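Local coordinates for aminopeptidase N family protein (Idiomarina loihiensis L2TR, PDB 4FGM) that is probably a zinc-dependent aminopeptidase of the M61 family, expected to release residues from the amino end of peptides, at residues A[405-410]-A[425-430]. Numbering follows the deposited sequence.
Sequences MKELWH and INWLNQ
L408 and W427 make the apolar part of this contact, a CH-pi interaction. The methyl CD2 of L408 sits over one face of the indole, 3.6 Å from the centroid of the five-membered ring and 11° off its normal. W427 has CG anti to its backbone N (chi1 -171°), which carries the indole across to helix 401-413. L408 also touches F305 of helix 303-306.

E407 meets the six-membered ring at its rim. OE1 lies near the indole plane, 3.4 Å from W427 CH2, and the carboxylate is turned 65° from the ring. E407 CB also packs 3.9 Å from W427 CZ2.

The polar ends are tied to neighbours. E407 OE2 forms a salt bridge with R403, and W427 NE1 hydrogen-bonds to E411 OE2. R403 and E411 both belong to helix 401-413. Replacing W427 by an alanine would probably leave L408 CD2 without its aromatic cover and E411 without this indole donor.

The contact lies away from the zinc site. Helices 401-413 and 423-429 are consecutive in the helical part of this M61-family protein. Within 425-430, W427 joins them by packing against L408 and E407 and by the NE1 bond to E411.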
loop_
_atom_site.group_PDB
_atom_site.type_symbol
_atom_site.label_atom_id
_atom_site.label_comp_id
_atom_site.label_asym_id
_atom_site.label_seq_id
_atom_site.Cartn_x
_atom_site.Cartn_y
_atom_site.Cartn_z
HETATM N N MSE A 405 1.806 -15.363 -13.970
HETATM C CA MSE A 405 1.759 -15.209 -12.512
HETATM C C MSE A 405 1.381 -16.540 -11.867
HETATM O O MSE A 405 1.995 -16.961 -10.885
HETATM C CB MSE A 405 0.744 -14.130 -12.101
HETATM C CG MSE A 405 1.067 -12.719 -12.584
HETATM SE SE MSE A 405 2.795 -12.066 -11.982
HETATM C CE MSE A 405 2.479 -12.171 -10.069
ATOM N N LYS A 406 0.366 -17.194 -12.429
ATOM C CA LYS A 406 -0.093 -18.488 -11.922
ATOM C C LYS A 406 1.083 -19.459 -11.848
ATOM O O LYS A 406 1.385 -20.025 -10.792
ATOM C CB LYS A 406 -1.161 -19.081 -12.848
ATOM C CG LYS A 406 -1.641 -20.468 -12.421
ATOM C CD LYS A 406 -2.213 -21.263 -13.588
ATOM C CE LYS A 406 -1.175 -22.211 -14.185
ATOM N NZ LYS A 406 -0.890 -23.393 -13.307
ATOM N N GLU A 407 1.741 -19.641 -12.987
ATOM C CA GLU A 407 2.876 -20.543 -13.086
ATOM C C GLU A 407 4.024 -20.150 -12.165
ATOM O O GLU A 407 4.582 -21.004 -11.471
ATOM C CB GLU A 407 3.343 -20.624 -14.540
ATOM C CG GLU A 407 2.332 -21.332 -15.439
ATOM C CD GLU A 407 2.710 -21.291 -16.906
ATOM O OE1 GLU A 407 3.921 -21.249 -17.205
ATOM O OE2 GLU A 407 1.797 -21.318 -17.763
ATOM N N LEU A 408 4.377 -18.867 -12.138
ATOM C CA LEU A 408 5.460 -18.436 -11.261
ATOM C C LEU A 408 5.094 -18.735 -9.816
ATOM O O LEU A 408 5.957 -19.076 -9.010
ATOM C CB LEU A 408 5.746 -16.942 -11.424
ATOM C CG LEU A 408 6.573 -16.543 -12.649
ATOM C CD1 LEU A 408 6.633 -15.025 -12.761
ATOM C CD2 LEU A 408 7.971 -17.120 -12.529
ATOM N N TRP A 409 3.810 -18.623 -9.488
ATOM C CA TRP A 409 3.382 -18.891 -8.123
ATOM C C TRP A 409 3.520 -20.367 -7.757
ATOM O O TRP A 409 3.981 -20.696 -6.664
ATOM C CB TRP A 409 1.932 -18.458 -7.887
ATOM C CG TRP A 409 1.544 -18.665 -6.454
ATOM C CD1 TRP A 409 1.940 -17.916 -5.380
ATOM C CD2 TRP A 409 0.803 -19.767 -5.920
ATOM N NE1 TRP A 409 1.500 -18.487 -4.213
ATOM C CE2 TRP A 409 0.803 -19.628 -4.513
ATOM C CE3 TRP A 409 0.150 -20.868 -6.493
ATOM C CZ2 TRP A 409 0.167 -20.544 -3.669
ATOM C CZ3 TRP A 409 -0.480 -21.779 -5.654
ATOM C CH2 TRP A 409 -0.462 -21.612 -4.256
ATOM N N HIS A 410 3.110 -21.254 -8.657
ATOM C CA HIS A 410 3.212 -22.689 -8.384
ATOM C C HIS A 410 4.663 -23.154 -8.316
ATOM O O HIS A 410 5.001 -24.059 -7.553
ATOM C CB HIS A 410 2.468 -23.485 -9.451
ATOM C CG HIS A 410 0.981 -23.484 -9.272
ATOM N ND1 HIS A 410 0.353 -24.202 -8.278
ATOM C CD2 HIS A 410 0.001 -22.845 -9.953
ATOM C CE1 HIS A 410 -0.952 -24.007 -8.354
ATOM N NE2 HIS A 410 -1.191 -23.186 -9.362
ATOM N N ILE A 425 13.062 -12.540 -15.154
ATOM C CA ILE A 425 13.500 -12.292 -16.526
ATOM C C ILE A 425 14.058 -13.574 -17.159
ATOM O O ILE A 425 13.741 -13.891 -18.310
ATOM C CB ILE A 425 14.554 -11.154 -16.609
ATOM C CG1 ILE A 425 14.730 -10.728 -18.070
ATOM C CG2 ILE A 425 15.886 -11.605 -16.024
ATOM C CD1 ILE A 425 15.694 -9.572 -18.272
ATOM N N ASN A 426 14.871 -14.319 -16.408
ATOM C CA ASN A 426 15.428 -15.564 -16.919
ATOM C C ASN A 426 14.311 -16.564 -17.194
ATOM O O ASN A 426 14.348 -17.290 -18.189
ATOM C CB ASN A 426 16.417 -16.155 -15.921
ATOM C CG ASN A 426 17.698 -15.351 -15.827
ATOM O OD1 ASN A 426 18.558 -15.635 -15.003
ATOM N ND2 ASN A 426 17.832 -14.343 -16.680
ATOM N N TRP A 427 13.313 -16.588 -16.315
ATOM C CA TRP A 427 12.178 -17.494 -16.467
ATOM C C TRP A 427 11.469 -17.198 -17.788
ATOM O O TRP A 427 10.984 -18.103 -18.465
ATOM C CB TRP A 427 11.196 -17.317 -15.307
ATOM C CG TRP A 427 10.116 -18.351 -15.266
ATOM C CD1 TRP A 427 10.174 -19.573 -14.664
ATOM C CD2 TRP A 427 8.820 -18.263 -15.873
ATOM N NE1 TRP A 427 8.993 -20.255 -14.856
ATOM C CE2 TRP A 427 8.146 -19.473 -15.592
ATOM C CE3 TRP A 427 8.162 -17.280 -16.621
ATOM C CZ2 TRP A 427 6.844 -19.726 -16.042
ATOM C CZ3 TRP A 427 6.864 -17.534 -17.068
ATOM C CH2 TRP A 427 6.222 -18.745 -16.773
ATOM N N LEU A 428 11.408 -15.922 -18.154
ATOM C CA LEU A 428 10.764 -15.530 -19.400
ATOM C C LEU A 428 11.696 -15.757 -20.593
ATOM O O LEU A 428 11.243 -16.111 -21.683
ATOM C CB LEU A 428 10.332 -14.061 -19.330
ATOM C CG LEU A 428 9.180 -13.765 -18.363
ATOM C CD1 LEU A 428 9.112 -12.270 -18.057
ATOM C CD2 LEU A 428 7.881 -14.259 -18.964
ATOM N N ASN A 429 12.997 -15.567 -20.386
ATOM C CA ASN A 429 13.965 -15.762 -21.463
ATOM C C ASN A 429 14.158 -17.233 -21.839
ATOM O O ASN A 429 14.743 -17.544 -22.879
ATOM C CB ASN A 429 15.316 -15.141 -21.099
ATOM C CG ASN A 429 15.310 -13.625 -21.218
ATOM O OD1 ASN A 429 14.429 -13.048 -21.860
ATOM N ND2 ASN A 429 16.300 -12.974 -20.610
ATOM N N GLN A 430 13.672 -18.135 -20.990
ATOM C CA GLN A 430 13.777 -19.562 -21.253
ATOM C C GLN A 430 12.382 -20.136 -21.487
ATOM O O GLN A 430 12.161 -21.335 -21.320
ATOM C CB GLN A 430 14.455 -20.284 -20.083
ATOM C CG GLN A 430 15.969 -20.016 -19.910
ATOM C CD GLN A 430 16.848 -20.699 -20.966
ATOM O OE1 GLN A 430 16.586 -21.833 -21.379
ATOM N NE2 GLN A 430 17.913 -20.015 -21.382
#